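PDB 6CUQ: macrophage migration inhibitory factor-like protein from Entamoeba histolytica, which belongs to the macrophage migration inhibitory factor family and assembles as a trimer of alpha/beta subunits, each packing two antiparallel helices against a sheet of four strands. Local coordinates for residues L16-T21 with I62-F67; K26-E31 with K89-K94; M33-E38 with D85-L90. One frame throughout, in Å; residues are numbered along the deposited sequence.

Interaction 1 (L16-T21 with I62-F67); sequences LSADIT and IVKSAF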
ATOM      1  N   LEU B  16      -0.734  -7.615   6.864  1.00 54.26           N
ATOM      2  CA  LEU B  16      -0.199  -8.488   7.896  1.00 57.35           C
ATOM      3  C   LEU B  16      -0.100  -9.918   7.391  1.00 60.50           C
ATOM      4  O   LEU B  16      -0.819 -10.330   6.477  1.00 59.53           O
ATOM      5  CB  LEU B  16      -1.041  -8.419   9.171  1.00 56.10           C
ATOM      6  CG  LEU B  16      -2.332  -9.218   9.291  1.00 58.08           C
ATOM      7  CD1 LEU B  16      -2.950  -8.959  10.654  1.00 57.31           C
ATOM      8  CD2 LEU B  16      -3.307  -8.894   8.190  1.00 66.21           C
ATOM      9  N   SER B  17       0.824 -10.668   7.987  1.00 58.11           N
ATOM     10  CA  SER B  17       1.144 -12.008   7.520  1.00 64.11           C
ATOM     11  C   SER B  17       0.841 -13.092   8.549  1.00 68.24           C
ATOM     12  O   SER B  17       1.460 -14.154   8.529  1.00 87.33           O
ATOM     13  CB  SER B  17       2.615 -12.078   7.107  1.00 57.06           C
ATOM     14  OG  SER B  17       3.421 -12.211   8.260  1.00 66.72           O
ATOM     15  N   ALA B  18      -0.106 -12.867   9.443  1.00 64.26           N
ATOM     16  CA  ALA B  18      -0.487 -13.912  10.381  1.00 60.64           C
ATOM     17  C   ALA B  18      -1.499 -14.850   9.740  1.00 64.37           C
ATOM     18  O   ALA B  18      -2.242 -14.473   8.835  1.00 75.64           O
ATOM     19  CB  ALA B  18      -1.065 -13.318  11.664  1.00 56.32           C
ATOM     20  N   ASP B  19      -1.525 -16.084  10.229  1.00 64.33           N
ATOM     21  CA  ASP B  19      -2.521 -17.081   9.831  1.00 59.68           C
ATOM     22  C   ASP B  19      -3.752 -16.889  10.722  1.00 52.95           C
ATOM     23  O   ASP B  19      -3.821 -17.403  11.838  1.00 60.75           O
ATOM     24  CB  ASP B  19      -1.909 -18.481   9.950  1.00 49.44           C
ATOM     25  CG  ASP B  19      -2.919 -19.602   9.747  1.00 60.15           C
ATOM     26  OD1 ASP B  19      -3.875 -19.431   8.963  1.00 69.76           O
ATOM     27  OD2 ASP B  19      -2.775 -20.658  10.402  1.00 69.26           O
ATOM     28  N   ILE B  20      -4.732 -16.107  10.246  1.00 63.85           N
ATOM     29  CA  ILE B  20      -5.915 -15.765  11.038  1.00 56.00           C
ATOM     30  C   ILE B  20      -7.200 -15.954  10.232  1.00 54.78           C
ATOM     31  O   ILE B  20      -7.204 -15.926   8.999  1.00 62.39           O
ATOM     32  CB  ILE B  20      -5.835 -14.322  11.567  1.00 60.67           C
ATOM     33  CG1 ILE B  20      -5.418 -13.389  10.440  1.00 55.77           C
ATOM     34  CG2 ILE B  20      -4.825 -14.206  12.697  1.00 58.01           C
ATOM     35  CD1 ILE B  20      -5.482 -11.942  10.820  1.00 61.45           C
ATOM     36  N   THR B  21      -8.315 -16.122  10.948  1.00 53.56           N
ATOM     37  CA  THR B  21      -9.610 -16.252  10.286  1.00 53.28           C
ATOM     38  C   THR B  21     -10.074 -14.921   9.689  1.00 55.48           C
ATOM     39  O   THR B  21      -9.675 -13.829  10.113  1.00 54.26           O
ATOM     40  CB  THR B  21     -10.706 -16.727  11.250  1.00 57.24           C
ATOM     41  OG1 THR B  21     -10.928 -15.731  12.264  1.00 62.97           O
ATOM     42  CG2 THR B  21     -10.394 -18.082  11.873  1.00 56.39           C
ATOM     43  N   ILE B  62      11.323 -15.408   8.366  1.00 67.37           N
ATOM     44  CA  ILE B  62       9.900 -15.451   8.038  1.00 71.34           C
ATOM     45  C   ILE B  62       9.109 -15.604   9.332  1.00 70.94           C
ATOM     46  O   ILE B  62       9.196 -16.640   9.996  1.00 71.14           O
ATOM     47  CB  ILE B  62       9.585 -16.603   7.074  1.00 66.93           C
ATOM     48  CG1 ILE B  62      10.411 -16.482   5.800  1.00 69.18           C
ATOM     49  CG2 ILE B  62       8.101 -16.547   6.731  1.00 55.07           C
ATOM     50  CD1 ILE B  62      10.262 -15.148   5.108  1.00 79.43           C
ATOM     51  N   VAL B  63       8.303 -14.596   9.672  1.00 64.07           N
ATOM     52  CA  VAL B  63       7.616 -14.568  10.961  1.00 69.22           C
ATOM     53  C   VAL B  63       6.336 -13.737  10.849  1.00 68.44           C
ATOM     54  O   VAL B  63       6.169 -12.938   9.917  1.00 58.21           O
ATOM     55  CB  VAL B  63       8.572 -14.032  12.064  1.00 73.15           C
ATOM     56  CG1 VAL B  63       8.867 -12.549  11.863  1.00 76.75           C
ATOM     57  CG2 VAL B  63       8.059 -14.328  13.476  1.00 68.63           C
ATOM     58  N   LYS B  64       5.406 -13.956  11.787  1.00 64.42           N
ATOM     59  CA  LYS B  64       4.210 -13.125  11.867  1.00 58.85           C
ATOM     60  C   LYS B  64       4.626 -11.672  11.984  1.00 59.25           C
ATOM     61  O   LYS B  64       5.379 -11.305  12.890  1.00 66.24           O
ATOM     62  CB  LYS B  64       3.386 -13.457  13.104  1.00 55.23           C
ATOM     63  CG  LYS B  64       2.690 -14.763  13.185  1.00 59.43           C
ATOM     64  CD  LYS B  64       2.511 -15.055  14.667  1.00 64.05           C
ATOM     65  CE  LYS B  64       1.505 -16.155  14.915  1.00 75.30           C
ATOM     66  NZ  LYS B  64       1.520 -16.576  16.348  1.00 82.47           N
ATOM     67  N   SER B  65       4.107 -10.840  11.093  1.00 53.59           N
ATOM     68  CA  SER B  65       4.565  -9.466  11.015  1.00 62.95           C
ATOM     69  C   SER B  65       3.480  -8.646  10.346  1.00 57.64           C
ATOM     70  O   SER B  65       2.489  -9.177   9.853  1.00 61.36           O
ATOM     71  CB  SER B  65       5.892  -9.356  10.246  1.00 63.23           C
ATOM     72  OG  SER B  65       5.840 -10.087   9.041  1.00 63.86           O
ATOM     73  N   ALA B  66       3.691  -7.340  10.326  1.00 58.16           N
ATOM     74  CA  ALA B  66       2.710  -6.453   9.737  1.00 55.75           C
ATOM     75  C   ALA B  66       3.402  -5.173   9.313  1.00 58.04           C
ATOM     76  O   ALA B  66       4.516  -4.874   9.746  1.00 61.57           O
ATOM     77  CB  ALA B  66       1.561  -6.147  10.711  1.00 47.21           C
ATOM     78  N   PHE B  67       2.729  -4.443   8.431  1.00 69.85           N
ATOM     79  CA  PHE B  67       3.066  -3.074   8.078  1.00 66.32           C
ATOM     80  C   PHE B  67       1.754  -2.301   8.044  1.00 67.34           C
ATOM     81  O   PHE B  67       0.809  -2.719   7.368  1.00 62.91           O
ATOM     82  CB  PHE B  67       3.789  -3.016   6.727  1.00 48.95           C
ATOM     83  CG  PHE B  67       4.257  -1.645   6.345  1.00 58.61           C
ATOM     84  CD1 PHE B  67       3.534  -0.867   5.457  1.00 74.45           C
ATOM     85  CD2 PHE B  67       5.434  -1.140   6.870  1.00 64.47           C
ATOM     86  CE1 PHE B  67       3.969   0.401   5.113  1.00 76.31           C
ATOM     87  CE2 PHE B  67       5.887   0.119   6.524  1.00 65.55           C
ATOM     88  CZ  PHE B  67       5.155   0.889   5.645  1.00 84.02           C
TER
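Ser17 and Ser65 stand with their hydroxyls facing, OG to OG 3.3 Å, where strand 11-16 gives way to loop and strand 66-72 is about to begin. Ser17 carries OG between its own N and carbonyl carbon (chi1 79°), the crowded position, which aims the oxygen at the opposite backbone. There Ser65 N donates a weak hydrogen bond to Ser17 OG, 3.2 Å and clearly bent. The firmer link is between main chains: Ser17 N meets Ser65 O at 2.9 Å, nearly along the C=O axis and close to straight (160° at the hydrogen). The same oxygen also receives the CA-H of Leu16, with Leu16 CA 3.4 Å from Ser65 O. The hydroxyl of Ser65 turns back within its own segment, Ser65 OG giving a bond to Val63 O at 3.0 Å from above the carbonyl plane, and a second bond ties it to Gln50 of the second subunit.

One step further in, Leu16 and Ala66 form an antiparallel non-hydrogen-bonded pair, their side chains on the same face of the sheet, and Leu16 CB rests on Ala66 CB at 3.8 Å. Beyond CB, Leu16 swings off Ala66, its CG again in the crowded position. At the other end Ala18 CB lies alongside the aliphatic root of Lys64, 4.3 Å from Lys64 CG.

The face holding Leu16 and Ala66 is roofed by both helices, Leu16 lying under Ile28 of helix 22-40 and Ala66 under Leu91 of helix 80-95, while backbone bonds continue the sheet from Leu16 to Val52 of strand 48-53 and from Ala66 to Tyr103 of strand 102-108.

Interaction 2 (K26-E31 with K89-K94); sequences KEIAHE and KLLEQK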
ATOM      1  N   LYS B  26     -11.964  -9.085  10.250  1.00 51.95           N
ATOM      2  CA  LYS B  26     -13.019  -8.100  10.422  1.00 56.48           C
ATOM      3  C   LYS B  26     -12.879  -7.399  11.765  1.00 57.83           C
ATOM      4  O   LYS B  26     -13.017  -6.174  11.853  1.00 59.39           O
ATOM      5  CB  LYS B  26     -14.406  -8.746  10.287  1.00 48.39           C
ATOM      6  CG  LYS B  26     -14.692  -9.369   8.930  1.00 50.86           C
ATOM      7  CD  LYS B  26     -16.150  -9.820   8.875  1.00 67.92           C
ATOM      8  CE  LYS B  26     -16.456 -10.769   7.720  1.00 75.85           C
ATOM      9  NZ  LYS B  26     -16.212 -12.199   8.128  1.00 80.95           N
ATOM     10  N   GLU B  27     -12.568  -8.157  12.820  1.00 53.57           N
ATOM     11  CA  GLU B  27     -12.428  -7.539  14.132  1.00 57.54           C
ATOM     12  C   GLU B  27     -11.275  -6.547  14.139  1.00 64.48           C
ATOM     13  O   GLU B  27     -11.363  -5.479  14.762  1.00 67.78           O
ATOM     14  CB  GLU B  27     -12.227  -8.613  15.190  1.00 66.92           C
ATOM     15  CG  GLU B  27     -13.485  -9.399  15.549  1.00 72.65           C
ATOM     16  CD  GLU B  27     -13.156 -10.595  16.437  1.00 76.72           C
ATOM     17  OE1 GLU B  27     -12.081 -10.586  17.069  1.00 69.36           O
ATOM     18  OE2 GLU B  27     -13.966 -11.542  16.499  1.00 78.17           O
ATOM     19  N   ILE B  28     -10.191  -6.878  13.433  1.00 55.44           N
ATOM     20  CA  ILE B  28      -9.056  -5.966  13.308  1.00 58.46           C
ATOM     21  C   ILE B  28      -9.476  -4.688  12.586  1.00 58.09           C
ATOM     22  O   ILE B  28      -9.190  -3.576  13.048  1.00 63.11           O
ATOM     23  CB  ILE B  28      -7.885  -6.671  12.593  1.00 51.28           C
ATOM     24  CG1 ILE B  28      -7.245  -7.701  13.525  1.00 52.88           C
ATOM     25  CG2 ILE B  28      -6.873  -5.662  12.068  1.00 44.34           C
ATOM     26  CD1 ILE B  28      -6.210  -8.599  12.851  1.00 51.07           C
ATOM     27  N   ALA B  29     -10.175  -4.824  11.453  1.00 51.62           N
ATOM     28  CA  ALA B  29     -10.642  -3.637  10.734  1.00 56.30           C
ATOM     29  C   ALA B  29     -11.554  -2.785  11.608  1.00 55.65           C
ATOM     30  O   ALA B  29     -11.436  -1.555  11.636  1.00 58.49           O
ATOM     31  CB  ALA B  29     -11.384  -4.035   9.454  1.00 51.16           C
ATOM     32  N   HIS B  30     -12.482  -3.432  12.321  1.00 57.24           N
ATOM     33  CA  HIS B  30     -13.401  -2.721  13.201  1.00 53.36           C
ATOM     34  C   HIS B  30     -12.650  -1.964  14.301  1.00 59.85           C
ATOM     35  O   HIS B  30     -12.836  -0.756  14.483  1.00 65.69           O
ATOM     36  CB  HIS B  30     -14.388  -3.724  13.799  1.00 58.65           C
ATOM     37  CG  HIS B  30     -15.310  -3.131  14.821  1.00 75.55           C
ATOM     38  ND1 HIS B  30     -16.285  -2.212  14.496  1.00 76.51           N
ATOM     39  CD2 HIS B  30     -15.397  -3.316  16.162  1.00 79.52           C
ATOM     40  CE1 HIS B  30     -16.940  -1.863  15.591  1.00 80.00           C
ATOM     41  NE2 HIS B  30     -16.425  -2.520  16.615  1.00 82.12           N
ATOM     42  N   GLU B  31     -11.776  -2.662  15.031  1.00 67.16           N
ATOM     43  CA  GLU B  31     -11.031  -2.023  16.113  1.00 65.50           C
ATOM     44  C   GLU B  31     -10.103  -0.938  15.580  1.00 65.15           C
ATOM     45  O   GLU B  31      -9.872   0.073  16.253  1.00 67.67           O
ATOM     46  CB  GLU B  31     -10.228  -3.065  16.887  1.00 70.20           C
ATOM     47  CG  GLU B  31     -11.060  -3.971  17.748  1.00 68.95           C
ATOM     48  CD  GLU B  31     -11.861  -3.221  18.782  1.00 73.65           C
ATOM     49  OE1 GLU B  31     -11.371  -2.193  19.312  1.00 69.04           O
ATOM     50  OE2 GLU B  31     -12.972  -3.690  19.090  1.00 85.13           O
ATOM     51  N   LYS B  89      -0.793  -3.251  20.245  1.00 82.33           N
ATOM     52  CA  LYS B  89      -1.566  -4.029  21.208  1.00 75.79           C
ATOM     53  C   LYS B  89      -2.691  -4.779  20.515  1.00 70.27           C
ATOM     54  O   LYS B  89      -2.996  -5.922  20.879  1.00 70.50           O
ATOM     55  CB  LYS B  89      -2.110  -3.123  22.312  1.00 74.92           C
ATOM     56  N   LEU B  90      -3.282  -4.173  19.486  1.00 68.36           N
ATOM     57  CA  LEU B  90      -4.361  -4.821  18.747  1.00 70.26           C
ATOM     58  C   LEU B  90      -3.870  -6.049  17.973  1.00 73.46           C
ATOM     59  O   LEU B  90      -4.466  -7.129  18.071  1.00 67.18           O
ATOM     60  CB  LEU B  90      -5.035  -3.813  17.811  1.00 58.12           C
ATOM     61  CG  LEU B  90      -6.043  -4.506  16.894  1.00 55.94           C
ATOM     62  CD1 LEU B  90      -7.092  -5.135  17.778  1.00 51.24           C
ATOM     63  CD2 LEU B  90      -6.664  -3.586  15.824  1.00 54.30           C
ATOM     64  N   LEU B  91      -2.816  -5.893  17.157  1.00 75.21           N
ATOM     65  CA  LEU B  91      -2.333  -7.028  16.362  1.00 70.76           C
ATOM     66  C   LEU B  91      -1.739  -8.115  17.241  1.00 71.98           C
ATOM     67  O   LEU B  91      -1.777  -9.295  16.878  1.00 75.15           O
ATOM     68  CB  LEU B  91      -1.310  -6.580  15.317  1.00 61.58           C
ATOM     69  CG  LEU B  91      -1.907  -5.701  14.215  1.00 59.62           C
ATOM     70  CD1 LEU B  91      -0.995  -5.627  13.018  1.00 58.39           C
ATOM     71  CD2 LEU B  91      -3.297  -6.167  13.818  1.00 57.50           C
ATOM     72  N   GLU B  92      -1.177  -7.742  18.384  1.00 73.53           N
ATOM     73  CA  GLU B  92      -0.745  -8.756  19.333  1.00 77.47           C
ATOM     74  C   GLU B  92      -1.938  -9.525  19.900  1.00 73.91           C
ATOM     75  O   GLU B  92      -1.905 -10.761  19.988  1.00 72.55           O
ATOM     76  CB  GLU B  92       0.074  -8.102  20.448  1.00 78.84           C
ATOM     77  CG  GLU B  92       0.830  -9.084  21.315  1.00 98.75           C
ATOM     78  CD  GLU B  92      -0.072  -9.812  22.291  1.00112.01           C
ATOM     79  OE1 GLU B  92      -0.982  -9.163  22.861  1.00113.36           O
ATOM     80  OE2 GLU B  92       0.125 -11.034  22.474  1.00113.84           O
ATOM     81  N   GLN B  93      -3.002  -8.817  20.285  1.00 66.36           N
ATOM     82  CA  GLN B  93      -4.117  -9.492  20.943  1.00 74.72           C
ATOM     83  C   GLN B  93      -4.858 -10.402  19.968  1.00 70.70           C
ATOM     84  O   GLN B  93      -5.255 -11.514  20.335  1.00 70.89           O
ATOM     85  CB  GLN B  93      -5.091  -8.478  21.546  1.00 73.52           C
ATOM     86  CG  GLN B  93      -6.440  -9.104  21.891  1.00 86.06           C
ATOM     87  CD  GLN B  93      -7.594  -8.115  21.846  1.00101.94           C
ATOM     88  OE1 GLN B  93      -7.437  -6.936  22.168  1.00104.67           O
ATOM     89  NE2 GLN B  93      -8.767  -8.598  21.435  1.00102.66           N
ATOM     90  N   LYS B  94      -5.049  -9.949  18.722  1.00 61.75           N
ATOM     91  CA  LYS B  94      -5.865 -10.682  17.758  1.00 66.08           C
ATOM     92  C   LYS B  94      -5.067 -11.632  16.870  1.00 64.83           C
ATOM     93  O   LYS B  94      -5.615 -12.646  16.425  1.00 67.61           O
ATOM     94  CB  LYS B  94      -6.626  -9.705  16.850  1.00 61.82           C
ATOM     95  CG  LYS B  94      -7.514  -8.679  17.551  1.00 60.79           C
ATOM     96  CD  LYS B  94      -8.827  -9.264  18.070  1.00 69.33           C
ATOM     97  CE  LYS B  94      -9.948  -8.190  18.116  1.00 64.99           C
ATOM     98  NZ  LYS B  94     -11.094  -8.630  18.941  1.00 68.50           N
TER
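Lys94 gives up the most surface here, followed by Ile28 and Leu90. The chain of Lys94 leaves its helix with CG beside the backbone N and bends at chi2 (-76°), so that its methylenes reach across to helix 22-40. Near the root, Lys94 CB packs on Ile28 CG1 at 3.9 Å, the two chains running alongside head to tail. At the tip, Lys94 NZ forms a salt bridge with Glu27 OE1 at 2.9 Å, crossing the extended Glu27 chain at about a right angle and meeting the oxygen from above the carboxylate plane. The carboxylate of Glu31 is also near but not in contact, and may add some attraction.

The same branch of Ile28 ends in CD1, 3.9 Å from Leu91 CD2, which crosses it roughly at right angles. Leu90, with CG anti to its backbone N (chi1 172°), sets both methyls against Glu31, CD2 at 3.8 Å from Glu31 CB and CD1 only slightly further; CD2 also lies over Ile28 O. Ile28 and Leu91 thus face the strands, the ion pair lying away from them. Segment axes 10.6 Å apart and 158° between directions mark the antiparallel helix pair that lies on the sheet in the MIF fold.

Interaction 3 (M33-E38 with D85-L90); sequences MKILSE and DRYCKL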
ATOM      1  N   MET B  33     -10.669   1.070  13.065  1.00 65.16           N
ATOM      2  CA  MET B  33     -11.464   2.273  12.858  1.00 54.01           C
ATOM      3  C   MET B  33     -11.814   2.939  14.185  1.00 53.02           C
ATOM      4  O   MET B  33     -11.751   4.170  14.297  1.00 58.75           O
ATOM      5  CB  MET B  33     -12.713   1.931  12.056  1.00 58.60           C
ATOM      6  CG  MET B  33     -12.430   1.663  10.585  1.00 58.72           C
ATOM      7  SD  MET B  33     -13.896   1.204   9.655  1.00 62.57           S
ATOM      8  CE  MET B  33     -14.280  -0.413  10.313  1.00 70.27           C
ATOM      9  N   LYS B  34     -12.131   2.149  15.220  1.00 54.69           N
ATOM     10  CA  LYS B  34     -12.345   2.741  16.541  1.00 64.36           C
ATOM     11  C   LYS B  34     -11.091   3.456  17.035  1.00 75.28           C
ATOM     12  O   LYS B  34     -11.170   4.574  17.559  1.00 88.85           O
ATOM     13  CB  LYS B  34     -12.784   1.679  17.557  1.00 70.36           C
ATOM     14  CG  LYS B  34     -14.272   1.350  17.545  1.00 78.55           C
ATOM     15  CD  LYS B  34     -14.569   0.112  18.361  1.00 83.96           C
ATOM     16  CE  LYS B  34     -14.507   0.395  19.837  1.00 87.28           C
ATOM     17  NZ  LYS B  34     -14.446  -0.885  20.589  1.00 92.28           N
ATOM     18  N   ILE B  35      -9.924   2.816  16.879  1.00 77.43           N
ATOM     19  CA  ILE B  35      -8.656   3.410  17.315  1.00 76.15           C
ATOM     20  C   ILE B  35      -8.415   4.733  16.608  1.00 76.05           C
ATOM     21  O   ILE B  35      -8.099   5.747  17.241  1.00 79.75           O
ATOM     22  CB  ILE B  35      -7.489   2.443  17.046  1.00 69.69           C
ATOM     23  CG1 ILE B  35      -7.497   1.251  17.998  1.00 69.65           C
ATOM     24  CG2 ILE B  35      -6.164   3.187  17.121  1.00 70.68           C
ATOM     25  CD1 ILE B  35      -6.428   0.213  17.644  1.00 56.83           C
ATOM     26  N   LEU B  36      -8.571   4.738  15.282  1.00 75.46           N
ATOM     27  CA  LEU B  36      -8.384   5.954  14.499  1.00 72.47           C
ATOM     28  C   LEU B  36      -9.291   7.064  15.006  1.00 81.24           C
ATOM     29  O   LEU B  36      -8.844   8.191  15.247  1.00 93.25           O
ATOM     30  CB  LEU B  36      -8.679   5.650  13.031  1.00 69.86           C
ATOM     31  CG  LEU B  36      -7.638   4.785  12.321  1.00 60.02           C
ATOM     32  CD1 LEU B  36      -8.095   4.434  10.932  1.00 53.65           C
ATOM     33  CD2 LEU B  36      -6.304   5.527  12.247  1.00 54.56           C
ATOM     34  N   SER B  37     -10.576   6.748  15.204  1.00 70.01           N
ATOM     35  CA  SER B  37     -11.536   7.762  15.616  1.00 60.90           C
ATOM     36  C   SER B  37     -11.234   8.275  17.017  1.00 74.07           C
ATOM     37  O   SER B  37     -11.317   9.484  17.274  1.00 79.05           O
ATOM     38  CB  SER B  37     -12.958   7.187  15.527  1.00 72.29           C
ATOM     39  OG  SER B  37     -13.746   7.523  16.665  1.00 89.64           O
ATOM     40  N   GLU B  38     -10.874   7.378  17.937  1.00 75.52           N
ATOM     41  CA  GLU B  38     -10.648   7.803  19.317  1.00 80.79           C
ATOM     42  C   GLU B  38      -9.367   8.621  19.442  1.00 80.91           C
ATOM     43  O   GLU B  38      -9.314   9.589  20.213  1.00 80.61           O
ATOM     44  CB  GLU B  38     -10.630   6.585  20.240  1.00 88.63           C
ATOM     45  CG  GLU B  38     -11.982   5.883  20.335  1.00 98.43           C
ATOM     46  CD  GLU B  38     -11.905   4.485  20.923  1.00102.35           C
ATOM     47  OE1 GLU B  38     -10.824   4.090  21.404  1.00 97.49           O
ATOM     48  OE2 GLU B  38     -12.935   3.775  20.888  1.00104.16           O
ATOM     49  N   ASP B  85       1.189   2.436  19.804  1.00 83.50           N
ATOM     50  CA  ASP B  85       0.915   1.571  20.947  1.00 88.16           C
ATOM     51  C   ASP B  85      -0.406   0.815  20.784  1.00 89.23           C
ATOM     52  O   ASP B  85      -0.471  -0.393  21.048  1.00 85.93           O
ATOM     53  CB  ASP B  85       0.919   2.403  22.233  1.00 90.99           C
ATOM     54  CG  ASP B  85       0.603   1.573  23.460  1.00101.75           C
ATOM     55  OD1 ASP B  85      -0.391   1.871  24.160  1.00106.51           O
ATOM     56  OD2 ASP B  85       1.333   0.594  23.707  1.00110.14           O
ATOM     57  N   ARG B  86      -1.458   1.491  20.310  1.00 84.72           N
ATOM     58  CA  ARG B  86      -2.764   0.838  20.220  1.00 77.37           C
ATOM     59  C   ARG B  86      -2.802  -0.206  19.106  1.00 76.41           C
ATOM     60  O   ARG B  86      -3.407  -1.272  19.272  1.00 74.33           O
ATOM     61  CB  ARG B  86      -3.863   1.888  20.058  1.00 81.90           C
ATOM     62  CG  ARG B  86      -3.985   2.755  21.297  1.00 83.72           C
ATOM     63  CD  ARG B  86      -5.362   3.315  21.499  1.00 89.32           C
ATOM     64  NE  ARG B  86      -6.341   2.283  21.814  1.00 97.47           N
ATOM     65  CZ  ARG B  86      -7.655   2.472  21.740  1.00 95.02           C
ATOM     66  NH1 ARG B  86      -8.123   3.649  21.357  1.00 84.27           N
ATOM     67  NH2 ARG B  86      -8.493   1.487  22.032  1.00101.47           N
ATOM     68  N   TYR B  87      -2.206   0.091  17.949  1.00 74.43           N
ATOM     69  CA  TYR B  87      -2.175  -0.892  16.865  1.00 65.35           C
ATOM     70  C   TYR B  87      -1.319  -2.103  17.225  1.00 65.75           C
ATOM     71  O   TYR B  87      -1.649  -3.235  16.846  1.00 57.92           O
ATOM     72  CB  TYR B  87      -1.659  -0.254  15.579  1.00 61.12           C
ATOM     73  CG  TYR B  87      -2.731   0.459  14.799  1.00 64.98           C
ATOM     74  CD1 TYR B  87      -3.735  -0.260  14.176  1.00 58.44           C
ATOM     75  CD2 TYR B  87      -2.736   1.847  14.681  1.00 66.92           C
ATOM     76  CE1 TYR B  87      -4.718   0.372  13.453  1.00 62.90           C
ATOM     77  CE2 TYR B  87      -3.717   2.495  13.960  1.00 66.07           C
ATOM     78  CZ  TYR B  87      -4.709   1.749  13.352  1.00 71.23           C
ATOM     79  OH  TYR B  87      -5.696   2.362  12.630  1.00 69.21           O
ATOM     80  N   CYS B  88      -0.187  -1.881  17.898  1.00 63.14           N
ATOM     81  CA  CYS B  88       0.650  -3.012  18.286  1.00 74.71           C
ATOM     82  C   CYS B  88      -0.054  -3.877  19.323  1.00 80.84           C
ATOM     83  O   CYS B  88       0.033  -5.111  19.274  1.00 80.14           O
ATOM     84  CB  CYS B  88       2.007  -2.518  18.800  1.00 78.08           C
ATOM     85  SG  CYS B  88       3.094  -1.905  17.479  1.00 75.69           S
ATOM     86  N   LYS B  89      -0.793  -3.251  20.245  1.00 82.33           N
ATOM     87  CA  LYS B  89      -1.566  -4.029  21.208  1.00 75.79           C
ATOM     88  C   LYS B  89      -2.691  -4.779  20.515  1.00 70.27           C
ATOM     89  O   LYS B  89      -2.996  -5.922  20.879  1.00 70.50           O
ATOM     90  CB  LYS B  89      -2.110  -3.123  22.312  1.00 74.92           C
ATOM     91  N   LEU B  90      -3.282  -4.173  19.486  1.00 68.36           N
ATOM     92  CA  LEU B  90      -4.361  -4.821  18.747  1.00 70.26           C
ATOM     93  C   LEU B  90      -3.870  -6.049  17.973  1.00 73.46           C
ATOM     94  O   LEU B  90      -4.466  -7.129  18.071  1.00 67.18           O
ATOM     95  CB  LEU B  90      -5.035  -3.813  17.811  1.00 58.12           C
ATOM     96  CG  LEU B  90      -6.043  -4.506  16.894  1.00 55.94           C
ATOM     97  CD1 LEU B  90      -7.092  -5.135  17.778  1.00 51.24           C
ATOM     98  CD2 LEU B  90      -6.664  -3.586  15.824  1.00 54.30           C
TER
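Glu38 OE1 is the best-held polar atom, gripped by one strong bond: Arg86 NH1 donates to Glu38 OE1 at 2.7 Å, almost perfectly straight (173°), in a salt bridge. The second nitrogen, Arg86 NH2, stays 3.6 Å from Glu38 OE1, so the pair is single-pronged. The oxygen uses its anti lone pair, the one turned away from the other carboxylate oxygen, and it lies in the guanidinium plane; the two flat groups are within 16° of coplanar although the side chains as a whole cross at about a right angle. Glu38 reaches out in an extended chain, whereas Arg86 bends at chi3 (67°), which lays its head over the Ile35 side chain.

Ile35, the residue most enclosed by the contact, lies beneath that head. Its CG1 sits under the centre of one guanidinium face, 3.9 Å from Arg86 CZ, so one face rests on Ile35 while the carboxylate oxygen meets the edge in plane, together setting the tilt of the group. Ile35 CD1 goes on to Arg86 CB at 3.9 Å and approaches Leu90 CD2.

In the MIF fold these two helices run antiparallel across one face of the sheet, here with segment axes 10.5 Å apart, and Tyr87 fills the wedge between them and the strands, touching Ala12, Ile14, Ile68 and Ile70. Ile35 CG2 lies over one face of the tyrosine ring, 4.1 Å from Tyr87 CE2, and Leu36 CD2 comes in at the ring edge. The fit is tight at the phenol tip, where Tyr87 OH is 3.1 Å from Leu36 CG. That buried hydroxyl has its polar partner one turn back on helix 22-40, in a hydrogen bond with Ser32 OG.

Interactions 2 and 3 are successive parts of one interface between helix 22-40 and helix 80-95, their centres about 8 Å apart and Leu90 common to both. Because the helices are antiparallel, the first helix passes from interaction 2 to interaction 3 while the second passes from 3 to 2. Interaction 1 lies at one end of the sheet beneath, its centre about 12 Å from that of interaction 2 and about 17 Å from that of interaction 3. It touches interaction 2 directly, Ala66 CB lying 3.5 Å from Leu91 CD1, but not interaction 3. Along the chain the order is 16-21, 26-31, 33-38, 62-67, 85-90, 89-94, so each contact joins parts of the chain distant in sequence.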